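Local coordinates for metallo-beta-lactamase family protein (Staphylococcus aureus, PDB 3R2U) that probably acts as an iron-dependent hydrolase of the metallo-beta-lactamase superfamily, carrying a C-terminal rhodanese-like region, at residues A[43-48]-A[69-74]; A[49-54]-A[73-78]; A[287-292]-A[364-369]; A[296-301]-A[337-342]. All blocks are in the same frame, centred on the assembly; numbering follows the deposited sequence.

Contact 1: A[43-48]-A[69-74]; sequences GCQKTG and EGLTIT
Leu71 reaches from just beyond helix 60-69 to strand 37-44, and its atoms meet the end of that strand and the turn after it. CB lies 3.6 Å from Gly48 O, and CG is turned beside the backbone N, anti to the carbonyl carbon (chi1 -60°), which carries the branch back over the turn. One methyl, CD1, rests on the bare CA of Gly43 at 4.0 Å; the other, CD2, meets two carbonyl oxygens, Gly48 O and Cys44 O, the second at 3.8 Å. Phe26 of strand 25-32 and Ala50 of strand 49-53 also touch this leucine. The chain enters through a Schellman motif at Gly70, which ends the helix of the beta-alpha-beta unit and sends the backbone into strand 72-77. There Thr72 N gives Gly48 O a straight hydrogen bond of 2.8 Å (170° at the hydrogen), while Leu71 CA brings a C-H to the same oxygen. The turn itself is closed by Gly48 N bonding to Cys44 O at 2.7 Å, with Thr47 N hydrogen-bonded to Cys44 SG. Farther out, Gln45, bent at chi2, crosses Glu69 with amide and carboxylate planes 76° apart; NE2 of Gln45 stays 4.0 Å from OE1 of Glu69.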
loop_
_atom_site.group_PDB
_atom_site.type_symbol
_atom_site.label_atom_id
_atom_site.label_comp_id
_atom_site.label_asym_id
_atom_site.label_seq_id
_atom_site.Cartn_x
_atom_site.Cartn_y
_atom_site.Cartn_z
ATOM N N GLY A 43 -0.889 -8.568 26.731
ATOM C CA GLY A 43 -2.155 -9.233 26.711
ATOM C C GLY A 43 -2.163 -10.534 27.457
ATOM O O GLY A 43 -1.183 -11.289 27.431
ATOM N N CYS A 44 -3.294 -10.802 28.102
ATOM C CA CYS A 44 -3.492 -12.025 28.872
ATOM C C CYS A 44 -4.144 -13.042 27.963
ATOM O O CYS A 44 -5.300 -12.869 27.542
ATOM C CB CYS A 44 -4.400 -11.738 30.061
ATOM S SG CYS A 44 -4.840 -13.172 31.059
ATOM N N GLN A 45 -3.426 -14.106 27.652
ATOM C CA GLN A 45 -3.996 -15.126 26.767
ATOM C C GLN A 45 -5.157 -15.884 27.423
ATOM O O GLN A 45 -6.093 -16.301 26.731
ATOM C CB GLN A 45 -2.916 -16.074 26.225
ATOM C CG GLN A 45 -1.961 -15.404 25.177
ATOM C CD GLN A 45 -2.660 -14.954 23.875
ATOM O OE1 GLN A 45 -3.829 -15.286 23.625
ATOM N NE2 GLN A 45 -1.928 -14.210 23.035
ATOM N N LYS A 46 -5.141 -16.002 28.747
ATOM C CA LYS A 46 -6.234 -16.683 29.443
ATOM C C LYS A 46 -7.580 -15.942 29.356
ATOM O O LYS A 46 -8.597 -16.566 29.072
ATOM C CB LYS A 46 -5.852 -16.950 30.892
ATOM C CG LYS A 46 -4.726 -17.969 30.991
ATOM C CD LYS A 46 -4.301 -18.237 32.416
ATOM C CE LYS A 46 -3.380 -19.449 32.476
ATOM N NZ LYS A 46 -4.036 -20.675 31.909
ATOM N N THR A 47 -7.595 -14.627 29.572
ATOM C CA THR A 47 -8.847 -13.870 29.533
ATOM C C THR A 47 -9.048 -13.050 28.259
ATOM O O THR A 47 -10.160 -12.679 27.943
ATOM C CB THR A 47 -8.908 -12.861 30.673
ATOM O OG1 THR A 47 -7.918 -11.854 30.445
ATOM C CG2 THR A 47 -8.669 -13.539 32.020
ATOM N N GLY A 48 -7.971 -12.728 27.550
ATOM C CA GLY A 48 -8.074 -11.892 26.354
ATOM C C GLY A 48 -7.902 -10.398 26.641
ATOM O O GLY A 48 -7.832 -9.586 25.709
ATOM N N GLU A 69 -4.176 -11.271 17.526
ATOM C CA GLU A 69 -3.885 -12.136 18.665
ATOM C C GLU A 69 -5.102 -12.584 19.455
ATOM O O GLU A 69 -4.938 -13.309 20.402
ATOM C CB GLU A 69 -2.939 -11.407 19.618
ATOM C CG GLU A 69 -1.613 -11.030 18.976
ATOM C CD GLU A 69 -0.826 -12.258 18.554
ATOM O OE1 GLU A 69 -0.914 -13.273 19.267
ATOM O OE2 GLU A 69 -0.141 -12.207 17.510
ATOM N N GLY A 70 -6.305 -12.154 19.076
ATOM C CA GLY A 70 -7.517 -12.521 19.804
ATOM C C GLY A 70 -7.686 -11.772 21.128
ATOM O O GLY A 70 -8.391 -12.221 22.033
ATOM N N LEU A 71 -7.049 -10.622 21.243
ATOM C CA LEU A 71 -7.108 -9.837 22.463
ATOM C C LEU A 71 -8.070 -8.674 22.299
ATOM O O LEU A 71 -8.354 -8.238 21.181
ATOM C CB LEU A 71 -5.724 -9.285 22.777
ATOM C CG LEU A 71 -4.605 -10.301 22.985
ATOM C CD1 LEU A 71 -3.244 -9.617 22.878
ATOM C CD2 LEU A 71 -4.777 -11.035 24.293
ATOM N N THR A 72 -8.536 -8.152 23.421
ATOM C CA THR A 72 -9.411 -7.005 23.441
ATOM C C THR A 72 -8.740 -5.932 24.287
ATOM O O THR A 72 -8.385 -6.175 25.434
ATOM C CB THR A 72 -10.785 -7.358 24.049
ATOM O OG1 THR A 72 -11.376 -8.400 23.277
ATOM C CG2 THR A 72 -11.720 -6.140 24.048
ATOM N N ILE A 73 -8.567 -4.742 23.720
ATOM C CA ILE A 73 -7.939 -3.647 24.449
ATOM C C ILE A 73 -8.958 -3.125 25.449
ATOM O O ILE A 73 -9.944 -2.499 25.067
ATOM C CB ILE A 73 -7.469 -2.534 23.510
ATOM C CG1 ILE A 73 -6.415 -3.092 22.538
ATOM C CG2 ILE A 73 -6.914 -1.348 24.316
ATOM C CD1 ILE A 73 -6.037 -2.155 21.454
ATOM N N THR A 74 -8.717 -3.447 26.715
ATOM C CA THR A 74 -9.580 -3.110 27.831
ATOM C C THR A 74 -8.905 -2.136 28.791
ATOM O O THR A 74 -9.537 -1.609 29.680
ATOM C CB THR A 74 -9.906 -4.386 28.627
ATOM O OG1 THR A 74 -8.681 -5.102 28.877
ATOM C CG2 THR A 74 -10.880 -5.302 27.843
#

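Contact 2: A[49-54]-A[73-78]; sequences EAMIID and ITHAAE
Met51 lies across the imidazole-bearing side chain of His75 at about a right angle, its CB 3.7 Å from His75 CB. With CG anti to the backbone N (chi1 174°) and the next torsion extended, SD is carried to Ala77 CB at 3.9 Å; the bend at chi3 (-84°) then returns CE to His75 CB. Ile128 and Val130 of strand 127-130 also pack on this methionine. The backbones of strands 49-53 and 72-77 run parallel, the two sheet partners of a beta-alpha-beta crossover through helix 60-69. Their register slips by one residue between Ala50 and Met51, a beta bulge at which Ala50 O accepts from both Thr74 N (3.0 Å) and His75 N (3.1 Å). Beyond the bulge the pairing is regular: Ile52 N bonds to His75 O, Ala77 N to Ile52 O and Asp54 N to Ala77 O. On the face of Ile52 and Ile73, which Tyr62 of the helix touches, Ile52 CD1 meets Ile73 CG2 at 3.9 Å. The His75 ring is held at its edge: ND1 is hydrogen-bonded to Thr74 OG1 at 2.6 Å, in the ring plane, and Glu49 OE1 lies 3.2 Å from His75 CE1, its carboxylate only 20° from the ring plane. That same OE1 takes a hydrogen bond from Gly131 N. Just after strand 49-53, Asp54 OD1 is hydrogen-bonded to Thr79 N and His82 NE2, and the Asp54 side chain lies about 8 Å from the bound iron ion.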
loop_
_atom_site.group_PDB
_atom_site.type_symbol
_atom_site.label_atom_id
_atom_site.label_comp_id
_atom_site.label_asym_id
_atom_site.label_seq_id
_atom_site.Cartn_x
_atom_site.Cartn_y
_atom_site.Cartn_z
ATOM N N GLU A 49 -7.815 -10.026 27.916
ATOM C CA GLU A 49 -7.646 -8.625 28.275
ATOM C C GLU A 49 -6.297 -8.134 27.788
ATOM O O GLU A 49 -5.345 -8.891 27.732
ATOM C CB GLU A 49 -7.836 -8.400 29.778
ATOM C CG GLU A 49 -9.270 -8.723 30.197
ATOM C CD GLU A 49 -9.580 -8.450 31.677
ATOM O OE1 GLU A 49 -8.890 -7.642 32.336
ATOM O OE2 GLU A 49 -10.550 -9.040 32.171
ATOM N N ALA A 50 -6.226 -6.871 27.410
ATOM C CA ALA A 50 -4.975 -6.307 26.905
ATOM C C ALA A 50 -4.860 -4.842 27.283
ATOM O O ALA A 50 -5.871 -4.137 27.393
ATOM C CB ALA A 50 -4.880 -6.483 25.399
ATOM N N MET A 51 -3.621 -4.401 27.481
ATOM C CA MET A 51 -3.323 -3.038 27.868
ATOM C C MET A 51 -2.301 -2.371 26.966
ATOM O O MET A 51 -1.309 -2.998 26.582
ATOM C CB MET A 51 -2.743 -3.013 29.290
ATOM C CG MET A 51 -2.270 -1.615 29.722
ATOM S SD MET A 51 -1.465 -1.532 31.323
ATOM C CE MET A 51 -2.869 -1.397 32.435
ATOM N N ILE A 52 -2.540 -1.095 26.638
ATOM C CA ILE A 52 -1.553 -0.293 25.906
ATOM C C ILE A 52 -0.828 0.590 26.919
ATOM O O ILE A 52 -1.473 1.294 27.701
ATOM C CB ILE A 52 -2.165 0.668 24.889
ATOM C CG1 ILE A 52 -3.084 -0.043 23.897
ATOM C CG2 ILE A 52 -1.048 1.378 24.129
ATOM C CD1 ILE A 52 -3.946 0.929 23.081
ATOM N N ILE A 53 0.502 0.575 26.891
ATOM C CA ILE A 53 1.311 1.453 27.741
ATOM C C ILE A 53 1.903 2.579 26.875
ATOM O O ILE A 53 2.511 2.318 25.825
ATOM C CB ILE A 53 2.409 0.678 28.460
ATOM C CG1 ILE A 53 1.751 -0.307 29.440
ATOM C CG2 ILE A 53 3.333 1.645 29.195
ATOM C CD1 ILE A 53 2.696 -1.225 30.068
ATOM N N ASP A 54 1.714 3.817 27.333
ATOM C CA ASP A 54 2.122 5.030 26.638
ATOM C C ASP A 54 1.585 5.125 25.196
ATOM O O ASP A 54 2.331 5.331 24.257
ATOM C CB ASP A 54 3.655 5.237 26.718
ATOM C CG ASP A 54 4.126 5.684 28.123
ATOM O OD1 ASP A 54 3.266 6.155 28.915
ATOM O OD2 ASP A 54 5.364 5.618 28.414
ATOM N N ILE A 73 -8.567 -4.742 23.720
ATOM C CA ILE A 73 -7.939 -3.647 24.449
ATOM C C ILE A 73 -8.958 -3.125 25.449
ATOM O O ILE A 73 -9.944 -2.499 25.067
ATOM C CB ILE A 73 -7.469 -2.534 23.510
ATOM C CG1 ILE A 73 -6.415 -3.092 22.538
ATOM C CG2 ILE A 73 -6.914 -1.348 24.316
ATOM C CD1 ILE A 73 -6.037 -2.155 21.454
ATOM N N THR A 74 -8.717 -3.447 26.715
ATOM C CA THR A 74 -9.580 -3.110 27.831
ATOM C C THR A 74 -8.905 -2.136 28.791
ATOM O O THR A 74 -9.537 -1.609 29.680
ATOM C CB THR A 74 -9.906 -4.386 28.627
ATOM O OG1 THR A 74 -8.681 -5.102 28.877
ATOM C CG2 THR A 74 -10.880 -5.302 27.843
ATOM N N HIS A 75 -7.609 -1.890 28.598
ATOM C CA HIS A 75 -6.837 -1.057 29.507
ATOM C C HIS A 75 -5.781 -0.235 28.778
ATOM O O HIS A 75 -5.326 -0.611 27.691
ATOM C CB HIS A 75 -6.025 -1.929 30.492
ATOM C CG HIS A 75 -6.836 -2.852 31.361
ATOM N ND1 HIS A 75 -7.455 -3.987 30.879
ATOM C CD2 HIS A 75 -7.022 -2.868 32.703
ATOM C CE1 HIS A 75 -8.039 -4.626 31.879
ATOM N NE2 HIS A 75 -7.797 -3.964 32.996
ATOM N N ALA A 76 -5.392 0.874 29.405
ATOM C CA ALA A 76 -4.242 1.671 28.969
ATOM C C ALA A 76 -3.668 2.393 30.185
ATOM O O ALA A 76 -4.390 2.782 31.094
ATOM C CB ALA A 76 -4.609 2.666 27.875
ATOM N N ALA A 77 -2.365 2.584 30.181
ATOM C CA ALA A 77 -1.692 3.247 31.258
ATOM C C ALA A 77 -0.626 4.124 30.642
ATOM O O ALA A 77 -0.138 3.871 29.537
ATOM C CB ALA A 77 -1.063 2.222 32.229
ATOM N N GLU A 78 -0.267 5.147 31.385
ATOM C CA GLU A 78 0.672 6.104 30.963
ATOM C C GLU A 78 1.694 6.333 32.080
ATOM O O GLU A 78 1.326 6.499 33.229
ATOM C CB GLU A 78 -0.134 7.370 30.645
ATOM C CG GLU A 78 0.640 8.514 30.228
ATOM C CD GLU A 78 -0.227 9.534 29.514
ATOM O OE1 GLU A 78 -0.595 9.283 28.335
ATOM O OE2 GLU A 78 -0.489 10.597 30.120
#

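Contact 3: A[287-292]-A[364-369]; sequences YTVYPA and AGYQLP
Tyr366 O receives the shortest direct hydrogen bond of this contact, from Ala292 N at 2.9 Å, and Pro291 CA points a C-H at the same oxygen. The return bond runs from Tyr366 N to Tyr290 O at 3.1 Å; together the two make a single bridge between an irregular loop and strand 363-367. Pro291 lies alongside the Tyr366 ring, both pointing the same way. Its CA sits over one ring face in a CH-pi contact, 4.3 Å from the centroid, and its CD touches CE1 of Tyr366 at 3.6 Å. Tyr366 CG is wedged between the backbone N and the carbonyl carbon (chi1 75°), which swings the ring over the loop, with Val289 O at its edge. Two side chains pack on the bare CA of Gly365, Ala292 CB at 3.8 Å and Val289 CG1 at 3.7 Å. A water accepts from Tyr290 N and sits by Ala364 O. Tyr366 OH bonds to Asp67 of a third subunit, and Tyr290 OH to Leu59 N of that subunit. The loop thus borders strand 363-367, the edge strand of this chain's parallel sheet, whose other neighbour is strand 339-342, while Val289 packs on Val348 and Thr352 of helix 345-356.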
loop_
_atom_site.group_PDB
_atom_site.type_symbol
_atom_site.label_atom_id
_atom_site.label_comp_id
_atom_site.label_asym_id
_atom_site.label_seq_id
_atom_site.Cartn_x
_atom_site.Cartn_y
_atom_site.Cartn_z
ATOM N N TYR A 287 -7.632 13.760 8.573
ATOM C CA TYR A 287 -8.319 14.818 7.871
ATOM C C TYR A 287 -7.727 15.073 6.508
ATOM O O TYR A 287 -6.593 14.704 6.236
ATOM C CB TYR A 287 -8.349 16.108 8.704
ATOM C CG TYR A 287 -7.010 16.734 9.017
ATOM C CD1 TYR A 287 -6.235 16.285 10.088
ATOM C CD2 TYR A 287 -6.548 17.821 8.286
ATOM C CE1 TYR A 287 -5.006 16.902 10.401
ATOM C CE2 TYR A 287 -5.354 18.427 8.582
ATOM C CZ TYR A 287 -4.589 17.973 9.645
ATOM O OH TYR A 287 -3.413 18.593 9.923
ATOM N N THR A 288 -8.498 15.720 5.650
ATOM C CA THR A 288 -8.022 15.976 4.301
ATOM C C THR A 288 -7.119 17.199 4.226
ATOM O O THR A 288 -7.340 18.208 4.908
ATOM C CB THR A 288 -9.192 16.176 3.306
ATOM O OG1 THR A 288 -9.965 17.327 3.683
ATOM C CG2 THR A 288 -10.097 14.940 3.277
ATOM N N VAL A 289 -6.074 17.068 3.415
ATOM C CA VAL A 289 -5.168 18.158 3.105
ATOM C C VAL A 289 -5.135 18.261 1.584
ATOM O O VAL A 289 -4.569 17.404 0.880
ATOM C CB VAL A 289 -3.788 17.930 3.651
ATOM C CG1 VAL A 289 -2.892 19.089 3.252
ATOM C CG2 VAL A 289 -3.860 17.771 5.173
ATOM N N TYR A 290 -5.799 19.293 1.092
ATOM C CA TYR A 290 -5.956 19.508 -0.313
ATOM C C TYR A 290 -5.174 20.763 -0.766
ATOM O O TYR A 290 -4.657 21.531 0.060
ATOM C CB TYR A 290 -7.455 19.630 -0.672
ATOM C CG TYR A 290 -8.354 18.387 -0.524
ATOM C CD1 TYR A 290 -7.838 17.083 -0.456
ATOM C CD2 TYR A 290 -9.739 18.519 -0.617
ATOM C CE1 TYR A 290 -8.710 15.949 -0.368
ATOM C CE2 TYR A 290 -10.602 17.417 -0.542
ATOM C CZ TYR A 290 -10.096 16.136 -0.423
ATOM O OH TYR A 290 -10.995 15.072 -0.370
ATOM N N PRO A 291 -5.072 20.973 -2.075
ATOM C CA PRO A 291 -4.290 22.140 -2.527
ATOM C C PRO A 291 -4.797 23.419 -1.918
ATOM O O PRO A 291 -6.004 23.585 -1.768
ATOM C CB PRO A 291 -4.517 22.151 -4.041
ATOM C CG PRO A 291 -4.784 20.703 -4.379
ATOM C CD PRO A 291 -5.466 20.102 -3.193
ATOM N N ALA A 292 -3.884 24.307 -1.566
ATOM C CA ALA A 292 -4.265 25.587 -0.993
ATOM C C ALA A 292 -3.749 26.706 -1.871
ATOM O O ALA A 292 -2.670 26.615 -2.405
ATOM C CB ALA A 292 -3.710 25.720 0.421
ATOM N N ALA A 364 -3.414 23.367 6.807
ATOM C CA ALA A 364 -4.477 23.975 6.013
ATOM C C ALA A 364 -4.499 23.550 4.553
ATOM O O ALA A 364 -5.527 23.636 3.901
ATOM C CB ALA A 364 -4.400 25.495 6.116
ATOM N N GLY A 365 -3.382 23.075 4.042
ATOM C CA GLY A 365 -3.333 22.667 2.646
ATOM C C GLY A 365 -1.911 22.542 2.181
ATOM O O GLY A 365 -1.001 22.645 2.978
ATOM N N TYR A 366 -1.718 22.270 0.894
ATOM C CA TYR A 366 -0.387 22.094 0.369
ATOM C C TYR A 366 -0.230 22.750 -0.997
ATOM O O TYR A 366 -1.210 23.116 -1.642
ATOM C CB TYR A 366 -0.028 20.607 0.269
ATOM C CG TYR A 366 -0.691 19.852 -0.883
ATOM C CD1 TYR A 366 -1.938 19.274 -0.731
ATOM C CD2 TYR A 366 -0.054 19.712 -2.114
ATOM C CE1 TYR A 366 -2.558 18.601 -1.783
ATOM C CE2 TYR A 366 -0.661 19.037 -3.169
ATOM C CZ TYR A 366 -1.922 18.497 -2.991
ATOM O OH TYR A 366 -2.525 17.829 -4.008
ATOM N N GLN A 367 1.025 22.964 -1.378
ATOM C CA GLN A 367 1.373 23.433 -2.708
ATOM C C GLN A 367 2.441 22.485 -3.238
ATOM O O GLN A 367 3.276 21.981 -2.484
ATOM C CB GLN A 367 1.890 24.864 -2.741
ATOM C CG GLN A 367 0.856 25.960 -2.446
ATOM C CD GLN A 367 0.953 26.527 -1.049
ATOM O OE1 GLN A 367 -0.063 26.823 -0.399
ATOM N NE2 GLN A 367 2.175 26.707 -0.579
ATOM N N LEU A 368 2.399 22.202 -4.523
ATOM C CA LEU A 368 3.427 21.356 -5.123
ATOM C C LEU A 368 4.718 22.175 -5.195
ATOM O O LEU A 368 4.666 23.399 -5.248
ATOM C CB LEU A 368 3.035 20.938 -6.540
ATOM C CG LEU A 368 1.776 20.095 -6.691
ATOM C CD1 LEU A 368 1.360 20.059 -8.209
ATOM C CD2 LEU A 368 2.006 18.728 -6.114
ATOM N N PRO A 369 5.867 21.502 -5.148
ATOM C CA PRO A 369 7.136 22.190 -5.283
ATOM C C PRO A 369 7.264 22.779 -6.687
ATOM O O PRO A 369 6.753 22.198 -7.629
ATOM C CB PRO A 369 8.178 21.088 -5.080
ATOM C CG PRO A 369 7.439 19.783 -5.122
ATOM C CD PRO A 369 6.009 20.056 -4.881
HETATM O O HOH W 1 -7.013 21.338 2.596
#

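Contact 4: A[296-301]-A[337-342]; sequences NRLTFD and QEINLI
Arg297, in one of its two conformers, reaches across to Asn340, its NH1 placed 3.1 Å from Asn340 OD1 in a tentative hydrogen bond that meets a lone pair in the plane of the amide carbonyl. In this conformer the guanidinium and amide planes stand 83° apart, and the arginine chain, extended from CG to NE, passes the carbonyl of Glu338, with CD 3.6 Å from Glu338 O. On the same side of the sheet Thr299 CG2 packs against Ile342 CG1 at 3.7 Å. The other side is apolar: Leu298 lies beside Ile339, and Phe300 CD2 touches Ile339 CG2 at 3.6 Å, while Leu341 CD2 comes to the edge of the Phe300 ring. Between these two layers, strands 298-301 and 339-342 run parallel as neighbours in a four-stranded parallel sheet near the C-terminal end of the modelled chain. Three backbone bonds join them, Asn340 N to Leu298 O, Phe300 N to Asn340 O, and Ile342 N to Phe300 O, the last 2.8 Å. Further out, Asn340 ND2 is anchored by Asn294 O and by a water that also donates to Thr299 OG1; this hydroxyl in turn donates to Arg297 O at 2.8 Å. A second water links Leu298 N with Gln337 OE1 and Glu338 O. Ile317 of strand 317-318 backs Leu298 and Phe300. The bond from ND2 to Asn294 O, supported by the water and perhaps by Arg297, probably sets the orientation of the Asn340 amide, while Glu338 may add a diffuse electrostatic attraction for the guanidinium.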
loop_
_atom_site.group_PDB
_atom_site.type_symbol
_atom_site.label_atom_id
_atom_site.label_comp_id
_atom_site.label_asym_id
_atom_site.label_seq_id
_atom_site.Cartn_x
_atom_site.Cartn_y
_atom_site.Cartn_z
ATOM N N ASN A 296 -0.058 32.846 2.289
ATOM C CA ASN A 296 0.211 33.730 3.420
ATOM C C ASN A 296 0.083 32.962 4.734
ATOM O O ASN A 296 -0.691 33.315 5.638
ATOM C CB ASN A 296 -0.753 34.915 3.375
ATOM C CG ASN A 296 -0.556 35.746 2.126
ATOM O OD1 ASN A 296 -1.508 36.139 1.451
ATOM N ND2 ASN A 296 0.700 35.958 1.776
ATOM N N ARG A 297 0.849 31.889 4.816
ATOM C CA ARG A 297 0.869 31.068 5.998
ATOM C C ARG A 297 2.265 30.566 6.209
ATOM O O ARG A 297 3.062 30.473 5.276
ATOM C CB ARG A 297 -0.032 29.842 5.855
ATOM C CG ARG A 297 -1.492 30.117 5.793
ATOM C CD ARG A 297 -2.249 28.812 6.006
ATOM N NE ARG A 297 -3.683 28.997 5.938
ATOM C CZ ARG A 297 -4.445 28.594 4.930
ATOM N NH1 ARG A 297 -3.916 27.933 3.906
ATOM N NH2 ARG A 297 -5.754 28.825 4.970
ATOM N N LEU A 298 2.547 30.203 7.442
ATOM C CA LEU A 298 3.818 29.614 7.760
ATOM C C LEU A 298 3.817 28.361 6.887
ATOM O O LEU A 298 2.828 27.617 6.882
ATOM C CB LEU A 298 3.824 29.245 9.234
ATOM C CG LEU A 298 5.016 28.472 9.781
ATOM C CD1 LEU A 298 6.301 29.230 9.476
ATOM C CD2 LEU A 298 4.801 28.267 11.285
ATOM N N THR A 299 4.888 28.150 6.118
ATOM C CA THR A 299 4.959 27.036 5.178
ATOM C C THR A 299 6.243 26.205 5.292
ATOM O O THR A 299 7.333 26.757 5.285
ATOM C CB THR A 299 4.866 27.581 3.740
ATOM O OG1 THR A 299 3.646 28.311 3.579
ATOM C CG2 THR A 299 4.919 26.473 2.744
ATOM N N PHE A 300 6.107 24.880 5.347
ATOM C CA PHE A 300 7.264 23.979 5.455
ATOM C C PHE A 300 7.418 23.118 4.199
ATOM O O PHE A 300 6.458 22.508 3.719
ATOM C CB PHE A 300 7.141 23.076 6.686
ATOM C CG PHE A 300 7.155 23.829 7.989
ATOM C CD1 PHE A 300 8.325 24.411 8.449
ATOM C CD2 PHE A 300 6.006 23.975 8.742
ATOM C CE1 PHE A 300 8.346 25.125 9.631
ATOM C CE2 PHE A 300 6.030 24.677 9.950
ATOM C CZ PHE A 300 7.191 25.251 10.384
ATOM N N ASP A 301 8.635 23.086 3.673
ATOM C CA ASP A 301 8.949 22.352 2.453
ATOM C C ASP A 301 9.520 21.027 2.917
ATOM O O ASP A 301 10.546 20.979 3.592
ATOM C CB ASP A 301 9.927 23.151 1.601
ATOM C CG ASP A 301 10.202 22.524 0.227
ATOM O OD1 ASP A 301 10.213 21.285 0.074
ATOM O OD2 ASP A 301 10.443 23.300 -0.715
ATOM N N GLN A 337 -1.149 28.557 14.801
ATOM C CA GLN A 337 -1.413 28.945 13.415
ATOM C C GLN A 337 -1.664 27.749 12.519
ATOM O O GLN A 337 -1.175 26.652 12.769
ATOM C CB GLN A 337 -0.220 29.713 12.830
ATOM C CG GLN A 337 0.165 30.966 13.589
ATOM C CD GLN A 337 1.274 31.768 12.910
ATOM O OE1 GLN A 337 1.561 31.593 11.713
ATOM N NE2 GLN A 337 1.869 32.690 13.663
ATOM N N GLU A 338 -2.423 27.989 11.472
ATOM C CA GLU A 338 -2.624 27.009 10.420
ATOM C C GLU A 338 -1.383 27.094 9.529
ATOM O O GLU A 338 -0.858 28.178 9.273
ATOM C CB GLU A 338 -3.879 27.318 9.606
ATOM C CG GLU A 338 -5.159 27.409 10.443
ATOM C CD GLU A 338 -6.417 27.595 9.571
ATOM O OE1 GLU A 338 -7.198 28.534 9.840
ATOM O OE2 GLU A 338 -6.613 26.816 8.609
ATOM N N ILE A 339 -0.941 25.950 9.034
ATOM C CA ILE A 339 0.296 25.853 8.276
ATOM C C ILE A 339 0.113 25.166 6.934
ATOM O O ILE A 339 -0.744 24.302 6.802
ATOM C CB ILE A 339 1.279 25.046 9.162
ATOM C CG1 ILE A 339 1.678 25.907 10.357
ATOM C CG2 ILE A 339 2.473 24.529 8.392
ATOM C CD1 ILE A 339 2.293 25.153 11.508
ATOM N N ASN A 340 0.874 25.594 5.924
ATOM C CA ASN A 340 0.904 24.910 4.628
ATOM C C ASN A 340 2.159 24.045 4.520
ATOM O O ASN A 340 3.194 24.348 5.122
ATOM C CB ASN A 340 0.945 25.893 3.460
ATOM C CG ASN A 340 -0.365 26.610 3.224
ATOM O OD1 ASN A 340 -1.421 26.188 3.673
ATOM N ND2 ASN A 340 -0.299 27.681 2.472
ATOM N N LEU A 341 2.057 22.982 3.735
ATOM C CA LEU A 341 3.163 22.119 3.454
ATOM C C LEU A 341 3.421 22.112 1.956
ATOM O O LEU A 341 2.494 22.274 1.160
ATOM C CB LEU A 341 2.872 20.695 3.921
ATOM C CG LEU A 341 2.629 20.502 5.393
ATOM C CD1 LEU A 341 2.286 19.018 5.697
ATOM C CD2 LEU A 341 3.867 21.026 6.206
ATOM N N ILE A 342 4.690 21.963 1.581
ATOM C CA ILE A 342 5.085 21.875 0.187
ATOM C C ILE A 342 5.569 20.457 -0.091
ATOM O O ILE A 342 6.462 19.920 0.587
ATOM C CB ILE A 342 6.153 22.911 -0.198
ATOM C CG1 ILE A 342 5.544 24.319 -0.147
ATOM C CG2 ILE A 342 6.708 22.608 -1.630
ATOM C CD1 ILE A 342 6.475 25.392 -0.448
HETATM O O HOH W 2 0.553 30.557 9.461
HETATM O O HOH W 3 2.187 28.565 1.373
#

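In the fold
Contacts 1 and 2 belong to one mixed sheet and share Ile73 and Thr74 on strand 72-77; their centres are 11 Å apart. Contact 2 is the buried strand pairing that runs toward the iron site, whereas contact 1, partly buried, closes the far end with a turn. Contacts 3 and 4, with centres 9 Å apart, both reach the parallel sheet through neighbouring strands 363-367 and 339-342, contact 4 nested inside the chain loop that contact 3 closes. Buried contact 4 combines regular strand bonds with apolar and amide chemistry; contact 3, partly buried, relies on a single bridge and tyrosines bonded to another subunit. The centres of contacts 2 and 4 lie about 36 Å apart.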